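Local coordinates for protein cycloalternan-forming enzyme (Listeria monocytogenes serovar 1/2a, PDB 5F7U) that belongs to glycoside hydrolase family 31, with a TIM-barrel core flanked by beta-rich domains, and binds glycans at several separate sites, at residues A[5-10]-A[106-111]; A[43-48]-A[75-80]; A[50-55]-A[95-100]. The protein carries 1 engineered substitution. All coordinates share one frame; numbering follows the deposited sequence.

Interaction 1: A[5-10]-A[106-111]. With GLC (alpha-D-glucopyranose), chain E.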
loop_
_atom_site.group_PDB
_atom_site.type_symbol
_atom_site.label_atom_id
_atom_site.label_comp_id
_atom_site.label_asym_id
_atom_site.label_seq_id
_atom_site.Cartn_x
_atom_site.Cartn_y
_atom_site.Cartn_z
ATOM N N ASP A 5 32.529 -0.426 -41.436
ATOM C CA ASP A 5 32.205 -1.864 -41.321
ATOM C C ASP A 5 30.789 -2.147 -40.792
ATOM O O ASP A 5 30.459 -3.283 -40.500
ATOM C CB ASP A 5 33.299 -2.661 -40.584
ATOM C CG ASP A 5 33.659 -2.079 -39.245
ATOM O OD1 ASP A 5 33.036 -2.505 -38.250
ATOM O OD2 ASP A 5 34.573 -1.209 -39.176
ATOM N N GLY A 6 29.942 -1.125 -40.710
ATOM C CA GLY A 6 28.527 -1.405 -40.505
ATOM C C GLY A 6 27.555 -0.260 -40.616
ATOM O O GLY A 6 27.951 0.892 -40.780
ATOM N N GLU A 7 26.274 -0.626 -40.555
ATOM C CA GLU A 7 25.146 0.297 -40.548
ATOM C C GLU A 7 24.123 -0.285 -39.585
ATOM O O GLU A 7 24.016 -1.507 -39.461
ATOM C CB GLU A 7 24.558 0.399 -41.970
ATOM C CG GLU A 7 23.280 1.242 -42.131
ATOM C CD GLU A 7 21.999 0.537 -41.668
ATOM O OE1 GLU A 7 21.981 -0.719 -41.520
ATOM O OE2 GLU A 7 20.998 1.239 -41.415
ATOM N N TYR A 8 23.337 0.582 -38.940
ATOM C CA TYR A 8 22.278 0.119 -38.053
ATOM C C TYR A 8 21.133 1.118 -37.887
ATOM O O TYR A 8 21.361 2.298 -37.647
ATOM C CB TYR A 8 22.892 -0.251 -36.704
ATOM C CG TYR A 8 21.923 -0.783 -35.686
ATOM C CD1 TYR A 8 21.594 -2.138 -35.655
ATOM C CD2 TYR A 8 21.343 0.071 -34.735
ATOM C CE1 TYR A 8 20.713 -2.621 -34.699
ATOM C CE2 TYR A 8 20.456 -0.412 -33.776
ATOM C CZ TYR A 8 20.156 -1.758 -33.761
ATOM O OH TYR A 8 19.269 -2.237 -32.809
ATOM N N HIS A 9 19.910 0.606 -38.013
ATOM C CA HIS A 9 18.695 1.328 -37.658
ATOM C C HIS A 9 17.748 0.280 -37.073
ATOM O O HIS A 9 17.725 -0.856 -37.544
ATOM C CB HIS A 9 18.071 2.024 -38.890
ATOM C CG HIS A 9 16.649 2.475 -38.686
ATOM N ND1 HIS A 9 16.318 3.646 -38.036
ATOM C CD2 HIS A 9 15.476 1.900 -39.042
ATOM C CE1 HIS A 9 15.002 3.771 -37.995
ATOM N NE2 HIS A 9 14.467 2.720 -38.599
ATOM N N SER A 10 17.025 0.654 -36.018
ATOM C CA SER A 10 16.038 -0.237 -35.417
ATOM C C SER A 10 14.925 0.669 -34.904
ATOM O O SER A 10 15.145 1.404 -33.942
ATOM C CB SER A 10 16.662 -1.050 -34.277
ATOM O OG SER A 10 15.795 -2.125 -33.914
ATOM N N TYR A 106 25.714 -2.083 -46.358
ATOM C CA TYR A 106 25.187 -2.701 -45.144
ATOM C C TYR A 106 23.783 -2.164 -44.977
ATOM O O TYR A 106 23.536 -0.992 -45.276
ATOM C CB TYR A 106 26.040 -2.320 -43.935
ATOM C CG TYR A 106 27.463 -2.782 -44.062
ATOM C CD1 TYR A 106 27.825 -4.073 -43.677
ATOM C CD2 TYR A 106 28.448 -1.940 -44.585
ATOM C CE1 TYR A 106 29.129 -4.521 -43.812
ATOM C CE2 TYR A 106 29.767 -2.385 -44.724
ATOM C CZ TYR A 106 30.093 -3.674 -44.325
ATOM O OH TYR A 106 31.389 -4.133 -44.444
ATOM N N GLU A 107 22.869 -3.003 -44.500
ATOM C CA GLU A 107 21.456 -2.612 -44.430
ATOM C C GLU A 107 20.747 -3.067 -43.158
ATOM O O GLU A 107 21.195 -3.989 -42.475
ATOM C CB GLU A 107 20.678 -3.101 -45.670
ATOM C CG GLU A 107 20.696 -4.599 -45.885
ATOM C CD GLU A 107 19.774 -5.025 -47.023
ATOM O OE1 GLU A 107 18.743 -5.683 -46.741
ATOM O OE2 GLU A 107 20.061 -4.667 -48.186
ATOM N N SER A 108 19.656 -2.380 -42.848
ATOM C CA SER A 108 18.730 -2.801 -41.803
ATOM C C SER A 108 17.327 -2.837 -42.376
ATOM O O SER A 108 16.938 -1.970 -43.158
ATOM C CB SER A 108 18.768 -1.854 -40.611
ATOM O OG SER A 108 20.070 -1.819 -40.029
ATOM N N GLY A 109 16.572 -3.849 -41.969
ATOM C CA GLY A 109 15.184 -3.995 -42.407
ATOM C C GLY A 109 14.951 -5.241 -43.233
ATOM O O GLY A 109 15.825 -6.116 -43.258
ATOM N N PRO A 110 13.813 -5.331 -43.936
ATOM C CA PRO A 110 12.814 -4.255 -44.046
ATOM C C PRO A 110 11.981 -4.036 -42.780
ATOM O O PRO A 110 11.851 -4.947 -41.971
ATOM C CB PRO A 110 11.894 -4.752 -45.169
ATOM C CG PRO A 110 12.014 -6.236 -45.109
ATOM C CD PRO A 110 13.449 -6.503 -44.764
ATOM N N PHE A 111 11.454 -2.823 -42.630
ATOM C CA PHE A 111 10.538 -2.467 -41.543
ATOM C C PHE A 111 9.244 -1.907 -42.125
ATOM O O PHE A 111 9.265 -1.139 -43.100
ATOM C CB PHE A 111 11.181 -1.421 -40.617
ATOM C CG PHE A 111 12.528 -1.823 -40.085
ATOM C CD1 PHE A 111 12.647 -2.812 -39.092
ATOM C CD2 PHE A 111 13.687 -1.204 -40.564
ATOM C CE1 PHE A 111 13.904 -3.163 -38.587
ATOM C CE2 PHE A 111 14.950 -1.552 -40.057
ATOM C CZ PHE A 111 15.052 -2.527 -39.067
HETATM C C1 GLC E . 25.733 -1.140 -33.470
HETATM C C2 GLC E . 24.689 -0.355 -32.670
HETATM C C3 GLC E . 24.165 -1.240 -31.526
HETATM C C4 GLC E . 23.584 -2.547 -32.073
HETATM C C5 GLC E . 24.600 -3.271 -32.977
HETATM C C6 GLC E . 23.968 -4.455 -33.704
HETATM O O2 GLC E . 25.269 0.859 -32.179
HETATM O O3 GLC E . 23.182 -0.561 -30.741
HETATM O O4 GLC E . 23.188 -3.378 -30.976
HETATM O O5 GLC E . 25.175 -2.378 -33.962
HETATM O O6 GLC E . 24.972 -5.433 -33.990
HETATM O O HOH W 1 23.606 -3.780 -41.183
#
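E7 sends CG anti to its backbone N (chi1 175°) and then bends at chi2, while S108 holds OG beside its own N (chi1 -61°), so carboxylate and hydroxyl meet between the two strands. S108 OG donates to the syn lone pair of E7 OE1 at 2.7 Å, and the same OG accepts H9 N at 3.2 Å. The hydroxyl thus bridges the H9 amide and the E7 carboxylate, accepting from one and donating to the other. OE2 is bound by T96 OG1, so this buried acid is held at both oxygens, which probably favours its charged form. Strands 6-8 and 106-111 run nearly parallel, with axes 5.8 Å apart, but each hydrogen-bonds to a different neighbour, 36-43 and 91-100 respectively, consistent with two strands facing each other across the seam of an E-set, immunoglobulin-like sandwich. Water 1 lies in the gap, 2.9 Å from E7 O and 2.7 Å from E107 O. On one side of it, the Y106 ring lies flat against the chain, with G6 CA over its face at 4.1 Å from the centroid; here D5 and G6 form a classic beta bulge opposite W43. On the other side, H9 turns its edge to the face of F111, with H9 CD2 3.6 Å from F111 CE2, while N39 and Y94 hold the imidazole nitrogens. Y8 faces away, and C4 of the chain E glucose lies over its ring centre.

Interaction 2: A[43-48]-A[75-80]; sequences WPIENG and NNTYWK. With GLC (alpha-D-glucopyranose), chain B.
O2 of the chain B glucose is gripped twice: it donates to N76 OD1 at 2.6 Å and receives a weak bond from N75 ND2 at 3.3 Å. N76 reads the neighbouring hydroxyl too, its ND2 donating to O3 at 2.8 Å. One amide therefore spans the O2-O3 pair, using its acceptor on one and its donor on the other; ND2 also donates to T41 OG1, so both the sugar and strand 36-43 fix its rotation. Beneath the sugar lies W43. Its CG sits in the crowded position between N and carbonyl carbon (chi1 62°), and the indole runs alongside the N76 side chain, ring and amide planes 27° apart, with CE3 3.6 Å from N76 ND2. The glucose spreads over one indole face, O5 reaching 3.5 Å from W43 NE1. Behind this, the chain turns through a cis peptide into P44, whose CA points its hydrogen at N75 O across 3.2 Å. Water 2 links I45 N to N75 OD1, so the loop helps position the N75 side chain. I45 CG1 packs crosswise on T77 OG1 at 3.6 Å; that hydroxyl is bound to N72 and also takes a bond from water 3, which accepts E46 N. Y8, the fourth pocket residue, takes the neighbouring glucose; W43 and the two asparagines, an aromatic platform with amides at the hydroxyls, are the hallmark of a carbohydrate-binding site.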
loop_
_atom_site.group_PDB
_atom_site.type_symbol
_atom_site.label_atom_id
_atom_site.label_comp_id
_atom_site.label_asym_id
_atom_site.label_seq_id
_atom_site.Cartn_x
_atom_site.Cartn_y
_atom_site.Cartn_z
ATOM N N TRP A 43 29.471 3.099 -39.105
ATOM C CA TRP A 43 30.789 3.132 -38.480
ATOM C C TRP A 43 31.768 2.387 -39.399
ATOM O O TRP A 43 31.321 1.515 -40.152
ATOM C CB TRP A 43 30.759 2.483 -37.092
ATOM C CG TRP A 43 30.382 1.033 -37.104
ATOM C CD1 TRP A 43 31.244 -0.042 -37.111
ATOM C CD2 TRP A 43 29.062 0.495 -37.114
ATOM N NE1 TRP A 43 30.526 -1.218 -37.120
ATOM C CE2 TRP A 43 29.186 -0.920 -37.123
ATOM C CE3 TRP A 43 27.776 1.065 -37.125
ATOM C CZ2 TRP A 43 28.072 -1.774 -37.127
ATOM C CZ3 TRP A 43 26.656 0.209 -37.135
ATOM C CH2 TRP A 43 26.822 -1.193 -37.141
ATOM N N PRO A 44 33.064 2.712 -39.365
ATOM C CA PRO A 44 33.623 3.835 -38.605
ATOM C C PRO A 44 33.348 5.165 -39.313
ATOM O O PRO A 44 32.782 5.171 -40.420
ATOM C CB PRO A 44 35.130 3.534 -38.619
ATOM C CG PRO A 44 35.342 2.880 -39.947
ATOM C CD PRO A 44 34.107 2.045 -40.180
ATOM N N ILE A 45 33.736 6.274 -38.679
ATOM C CA ILE A 45 33.632 7.586 -39.311
ATOM C C ILE A 45 34.606 7.644 -40.483
ATOM O O ILE A 45 35.822 7.419 -40.321
ATOM C CB ILE A 45 33.892 8.750 -38.319
ATOM C CG1 ILE A 45 32.859 8.741 -37.171
ATOM C CG2 ILE A 45 33.859 10.092 -39.043
ATOM C CD1 ILE A 45 33.319 9.505 -35.942
ATOM N N GLU A 46 34.052 7.917 -41.663
ATOM C CA GLU A 46 34.821 7.959 -42.911
ATOM C C GLU A 46 34.233 8.993 -43.837
ATOM O O GLU A 46 33.018 9.151 -43.873
ATOM C CB GLU A 46 34.701 6.623 -43.629
ATOM C CG GLU A 46 35.646 5.543 -43.158
ATOM C CD GLU A 46 35.403 4.222 -43.867
ATOM O OE1 GLU A 46 34.222 3.848 -44.110
ATOM O OE2 GLU A 46 36.397 3.543 -44.160
ATOM N N ASN A 47 35.085 9.654 -44.625
ATOM C CA ASN A 47 34.619 10.430 -45.780
ATOM C C ASN A 47 34.094 9.481 -46.859
ATOM O O ASN A 47 34.531 8.332 -46.958
ATOM C CB ASN A 47 35.754 11.312 -46.349
ATOM C CG ASN A 47 36.073 12.518 -45.465
ATOM O OD1 ASN A 47 35.179 13.189 -44.942
ATOM N ND2 ASN A 47 37.360 12.810 -45.313
ATOM N N GLY A 48 33.146 9.953 -47.658
ATOM C CA GLY A 48 32.669 9.169 -48.797
ATOM C C GLY A 48 31.628 8.134 -48.425
ATOM O O GLY A 48 31.368 7.208 -49.193
ATOM N N ASN A 75 32.855 6.107 -32.343
ATOM C CA ASN A 75 33.252 5.462 -33.596
ATOM C C ASN A 75 32.238 5.629 -34.748
ATOM O O ASN A 75 32.418 5.029 -35.838
ATOM C CB ASN A 75 33.483 3.968 -33.317
ATOM C CG ASN A 75 34.155 3.241 -34.472
ATOM O OD1 ASN A 75 35.141 3.716 -35.034
ATOM N ND2 ASN A 75 33.629 2.067 -34.817
ATOM N N ASN A 76 31.189 6.435 -34.524
ATOM C CA ASN A 76 29.989 6.419 -35.369
ATOM C C ASN A 76 29.562 7.763 -35.939
ATOM O O ASN A 76 29.779 8.819 -35.330
ATOM C CB ASN A 76 28.795 5.882 -34.565
ATOM C CG ASN A 76 28.909 4.414 -34.244
ATOM O OD1 ASN A 76 29.902 3.951 -33.680
ATOM N ND2 ASN A 76 27.888 3.668 -34.610
ATOM N N THR A 77 28.945 7.695 -37.118
ATOM C CA THR A 77 28.199 8.810 -37.685
ATOM C C THR A 77 26.715 8.518 -37.570
ATOM O O THR A 77 26.264 7.379 -37.787
ATOM C CB THR A 77 28.582 9.051 -39.163
ATOM O OG1 THR A 77 29.981 9.297 -39.228
ATOM C CG2 THR A 77 27.860 10.291 -39.731
ATOM N N TYR A 78 25.956 9.556 -37.241
ATOM C CA TYR A 78 24.505 9.452 -37.103
ATOM C C TYR A 78 23.893 10.330 -38.162
ATOM O O TYR A 78 24.382 11.446 -38.418
ATOM C CB TYR A 78 24.063 9.854 -35.679
ATOM C CG TYR A 78 24.546 8.850 -34.672
ATOM C CD1 TYR A 78 25.819 8.958 -34.106
ATOM C CD2 TYR A 78 23.740 7.765 -34.301
ATOM C CE1 TYR A 78 26.280 8.030 -33.189
ATOM C CE2 TYR A 78 24.192 6.823 -33.394
ATOM C CZ TYR A 78 25.453 6.959 -32.848
ATOM O OH TYR A 78 25.902 6.013 -31.962
ATOM N N TRP A 79 22.867 9.792 -38.803
ATOM C CA TRP A 79 22.229 10.369 -39.980
ATOM C C TRP A 79 20.712 10.430 -39.780
ATOM O O TRP A 79 20.150 9.594 -39.059
ATOM C CB TRP A 79 22.487 9.467 -41.201
ATOM C CG TRP A 79 23.917 9.060 -41.451
ATOM C CD1 TRP A 79 24.617 8.073 -40.823
ATOM C CD2 TRP A 79 24.795 9.597 -42.456
ATOM N NE1 TRP A 79 25.888 7.975 -41.350
ATOM C CE2 TRP A 79 26.024 8.897 -42.353
ATOM C CE3 TRP A 79 24.663 10.606 -43.432
ATOM C CZ2 TRP A 79 27.128 9.179 -43.176
ATOM C CZ3 TRP A 79 25.767 10.896 -44.255
ATOM C CH2 TRP A 79 26.981 10.166 -44.128
ATOM N N LYS A 80 20.068 11.417 -40.413
ATOM C CA LYS A 80 18.609 11.533 -40.410
ATOM C C LYS A 80 18.064 11.450 -41.819
ATOM O O LYS A 80 18.490 12.211 -42.703
ATOM C CB LYS A 80 18.141 12.849 -39.768
ATOM C CG LYS A 80 18.246 12.860 -38.261
ATOM C CD LYS A 80 17.656 14.148 -37.694
ATOM C CE LYS A 80 17.723 14.153 -36.166
ATOM N NZ LYS A 80 16.751 13.227 -35.516
HETATM C C1 GLC B . 31.078 -0.869 -33.431
HETATM C C2 GLC B . 30.171 0.361 -33.623
HETATM C C3 GLC B . 28.811 0.164 -32.945
HETATM C C4 GLC B . 28.128 -1.125 -33.420
HETATM C C5 GLC B . 29.073 -2.328 -33.233
HETATM C C6 GLC B . 28.522 -3.603 -33.869
HETATM O O1 GLC B . 31.570 -0.940 -32.087
HETATM O O2 GLC B . 30.824 1.544 -33.144
HETATM O O3 GLC B . 27.952 1.275 -33.207
HETATM O O4 GLC B . 26.926 -1.317 -32.663
HETATM O O5 GLC B . 30.390 -2.089 -33.778
HETATM O O6 GLC B . 29.117 -4.730 -33.221
HETATM O O HOH W 2 35.533 6.244 -36.363
HETATM O O HOH W 3 31.067 8.858 -41.543
#

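Interaction 3: A[50-55]-A[95-100]; sequences DVWVEW and TTKGST
K97 CB rests over the six-membered ring of W52, 3.8 Å from the centroid and 18° off the ring normal, a clear CH-pi contact. From there CG turns beside the backbone N (chi1 -63°) and the chain stays extended to the end, crossing W52 obliquely before it reaches E54. CD passes over the NE1-CE2-CZ2 side of the indole, 3.8 Å from W52 NE1, and also touches the carboxylate of E54. CE comes next, 3.4 Å from E54 OE1, and NZ closes the salt bridge at 3.0 Å to that same oxygen, approaching from above the carboxylate plane. A longer, weak ion pair links NZ to E107 as well. The acid's other oxygen is taken by the tryptophan: W52 NE1 donates to E54 OE2 at 2.9 Å in an almost straight bond (176°), with the acceptor in the indole plane. Indole, carboxylate and ammonium thus hold one another in place. At the far edge of the indole, W52 CZ3 meets S99 OG in the ring plane at 3.3 Å, and water 4 joins that hydroxyl to D50 OD2. Underneath runs a regular ladder. D50-S99, W52-K97 and E54-T95 are hydrogen-bonded pairs, each closed by two backbone bonds, of which D50 N to S99 O is the shortest at 2.8 Å. V51-G98 and V53-T96 are the non-hydrogen-bonded pairs between them; the side chains of V51, V53 and T96 point to the opposite face and pack on L38, I40 and T42 of strand 36-43. One polar, aromatic face and one face packed on strand 36-43 are consistent with a strand pair of an immunoglobulin-like (E-set) beta-sandwich.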
loop_
_atom_site.group_PDB
_atom_site.type_symbol
_atom_site.label_atom_id
_atom_site.label_comp_id
_atom_site.label_asym_id
_atom_site.label_seq_id
_atom_site.Cartn_x
_atom_site.Cartn_y
_atom_site.Cartn_z
ATOM N N ASP A 50 27.772 7.105 -47.906
ATOM C CA ASP A 50 26.412 7.443 -48.322
ATOM C C ASP A 50 25.437 6.611 -47.520
ATOM O O ASP A 50 25.678 5.424 -47.290
ATOM C CB ASP A 50 26.206 7.144 -49.811
ATOM C CG ASP A 50 27.149 7.910 -50.693
ATOM O OD1 ASP A 50 27.218 9.154 -50.581
ATOM O OD2 ASP A 50 27.824 7.264 -51.518
ATOM N N VAL A 51 24.355 7.250 -47.078
ATOM C CA VAL A 51 23.276 6.567 -46.374
ATOM C C VAL A 51 21.981 6.969 -47.046
ATOM O O VAL A 51 21.741 8.154 -47.325
ATOM C CB VAL A 51 23.247 6.907 -44.855
ATOM C CG1 VAL A 51 22.039 6.278 -44.160
ATOM C CG2 VAL A 51 24.524 6.413 -44.200
ATOM N N TRP A 52 21.165 5.962 -47.339
ATOM C CA TRP A 52 19.923 6.193 -48.052
ATOM C C TRP A 52 18.865 5.185 -47.647
ATOM O O TRP A 52 19.152 4.200 -46.951
ATOM C CB TRP A 52 20.147 6.200 -49.571
ATOM C CG TRP A 52 20.425 4.857 -50.169
ATOM C CD1 TRP A 52 19.518 4.033 -50.779
ATOM C CD2 TRP A 52 21.683 4.177 -50.214
ATOM N NE1 TRP A 52 20.141 2.879 -51.216
ATOM C CE2 TRP A 52 21.468 2.943 -50.887
ATOM C CE3 TRP A 52 22.978 4.490 -49.774
ATOM C CZ2 TRP A 52 22.504 2.019 -51.122
ATOM C CZ3 TRP A 52 24.011 3.561 -49.998
ATOM C CH2 TRP A 52 23.760 2.341 -50.670
ATOM N N VAL A 53 17.632 5.455 -48.063
ATOM C CA VAL A 53 16.504 4.615 -47.697
ATOM C C VAL A 53 15.826 4.164 -48.988
ATOM O O VAL A 53 15.505 4.992 -49.842
ATOM C CB VAL A 53 15.500 5.361 -46.802
ATOM C CG1 VAL A 53 14.348 4.437 -46.397
ATOM C CG2 VAL A 53 16.209 5.916 -45.568
ATOM N N GLU A 54 15.642 2.851 -49.105
ATOM C CA GLU A 54 14.875 2.250 -50.177
ATOM C C GLU A 54 13.526 1.833 -49.617
ATOM O O GLU A 54 13.447 1.233 -48.551
ATOM C CB GLU A 54 15.633 1.065 -50.746
ATOM C CG GLU A 54 16.921 1.499 -51.411
ATOM C CD GLU A 54 17.730 0.357 -51.996
ATOM O OE1 GLU A 54 17.246 -0.799 -51.999
ATOM O OE2 GLU A 54 18.854 0.631 -52.469
ATOM N N TRP A 55 12.450 2.171 -50.321
ATOM C CA TRP A 55 11.133 2.065 -49.682
ATOM C C TRP A 55 9.974 2.017 -50.648
ATOM O O TRP A 55 10.115 2.391 -51.819
ATOM C CB TRP A 55 10.942 3.198 -48.654
ATOM C CG TRP A 55 10.878 4.604 -49.198
ATOM C CD1 TRP A 55 11.846 5.272 -49.908
ATOM C CD2 TRP A 55 9.801 5.519 -49.037
ATOM N NE1 TRP A 55 11.422 6.539 -50.216
ATOM C CE2 TRP A 55 10.180 6.731 -49.675
ATOM C CE3 TRP A 55 8.554 5.446 -48.395
ATOM C CZ2 TRP A 55 9.342 7.856 -49.719
ATOM C CZ3 TRP A 55 7.714 6.565 -48.436
ATOM C CH2 TRP A 55 8.119 7.758 -49.089
ATOM N N THR A 95 13.977 -0.062 -46.056
ATOM C CA THR A 95 15.245 -0.673 -45.696
ATOM C C THR A 95 16.248 0.477 -45.670
ATOM O O THR A 95 16.299 1.290 -46.596
ATOM C CB THR A 95 15.645 -1.740 -46.742
ATOM O OG1 THR A 95 14.652 -2.772 -46.771
ATOM C CG2 THR A 95 17.013 -2.379 -46.441
ATOM N N THR A 96 17.013 0.572 -44.591
ATOM C CA THR A 96 18.041 1.613 -44.482
ATOM C C THR A 96 19.357 1.023 -44.950
ATOM O O THR A 96 19.623 -0.152 -44.702
ATOM C CB THR A 96 18.133 2.181 -43.049
ATOM O OG1 THR A 96 18.360 1.108 -42.130
ATOM C CG2 THR A 96 16.825 2.885 -42.701
ATOM N N LYS A 97 20.159 1.824 -45.652
ATOM C CA LYS A 97 21.392 1.333 -46.288
ATOM C C LYS A 97 22.556 2.292 -46.129
ATOM O O LYS A 97 22.368 3.506 -46.148
ATOM C CB LYS A 97 21.191 1.066 -47.790
ATOM C CG LYS A 97 20.175 -0.021 -48.075
ATOM C CD LYS A 97 20.303 -0.527 -49.496
ATOM C CE LYS A 97 19.488 -1.790 -49.661
ATOM N NZ LYS A 97 19.666 -2.298 -51.054
ATOM N N GLY A 98 23.748 1.733 -45.957
ATOM C CA GLY A 98 24.978 2.530 -45.977
ATOM C C GLY A 98 26.061 1.851 -46.787
ATOM O O GLY A 98 26.161 0.629 -46.782
ATOM N N SER A 99 26.852 2.652 -47.496
ATOM C CA SER A 99 28.075 2.170 -48.145
ATOM C C SER A 99 29.088 3.295 -48.275
ATOM O O SER A 99 28.729 4.474 -48.230
ATOM C CB SER A 99 27.781 1.562 -49.515
ATOM O OG SER A 99 27.154 2.506 -50.349
ATOM N N THR A 100 30.352 2.916 -48.437
ATOM C CA THR A 100 31.446 3.871 -48.570
ATOM C C THR A 100 32.027 3.729 -49.971
ATOM O O THR A 100 32.323 2.613 -50.416
ATOM C CB THR A 100 32.523 3.654 -47.478
ATOM O OG1 THR A 100 31.899 3.678 -46.188
ATOM C CG2 THR A 100 33.599 4.744 -47.527
HETATM O O HOH W 4 28.824 4.612 -51.327
#

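Overall arrangement
All three contacts belong to the N-terminal beta domain, at one end of the molecule: their centres lie about 46 to 52 Å from the centre of the chain. Interactions 1 and 3 are closest, with centres about 8 Å apart, and share the carboxylate of E7, whose OE2 is 2.7 Å from T96 OG1; Y106 N also pairs with G98 O. Interaction 1 meets interaction 2 at the glycan pocket, where G6 N lies 3.0 Å from W43 O and Y8 joins W43, N75 and N76 as its four residues. Interaction 3 sits behind, T96's side chain about 11 Å from a glucose; interactions 2 and 3 touch where W79 CE2 packs 3.4 Å from V51 CG2.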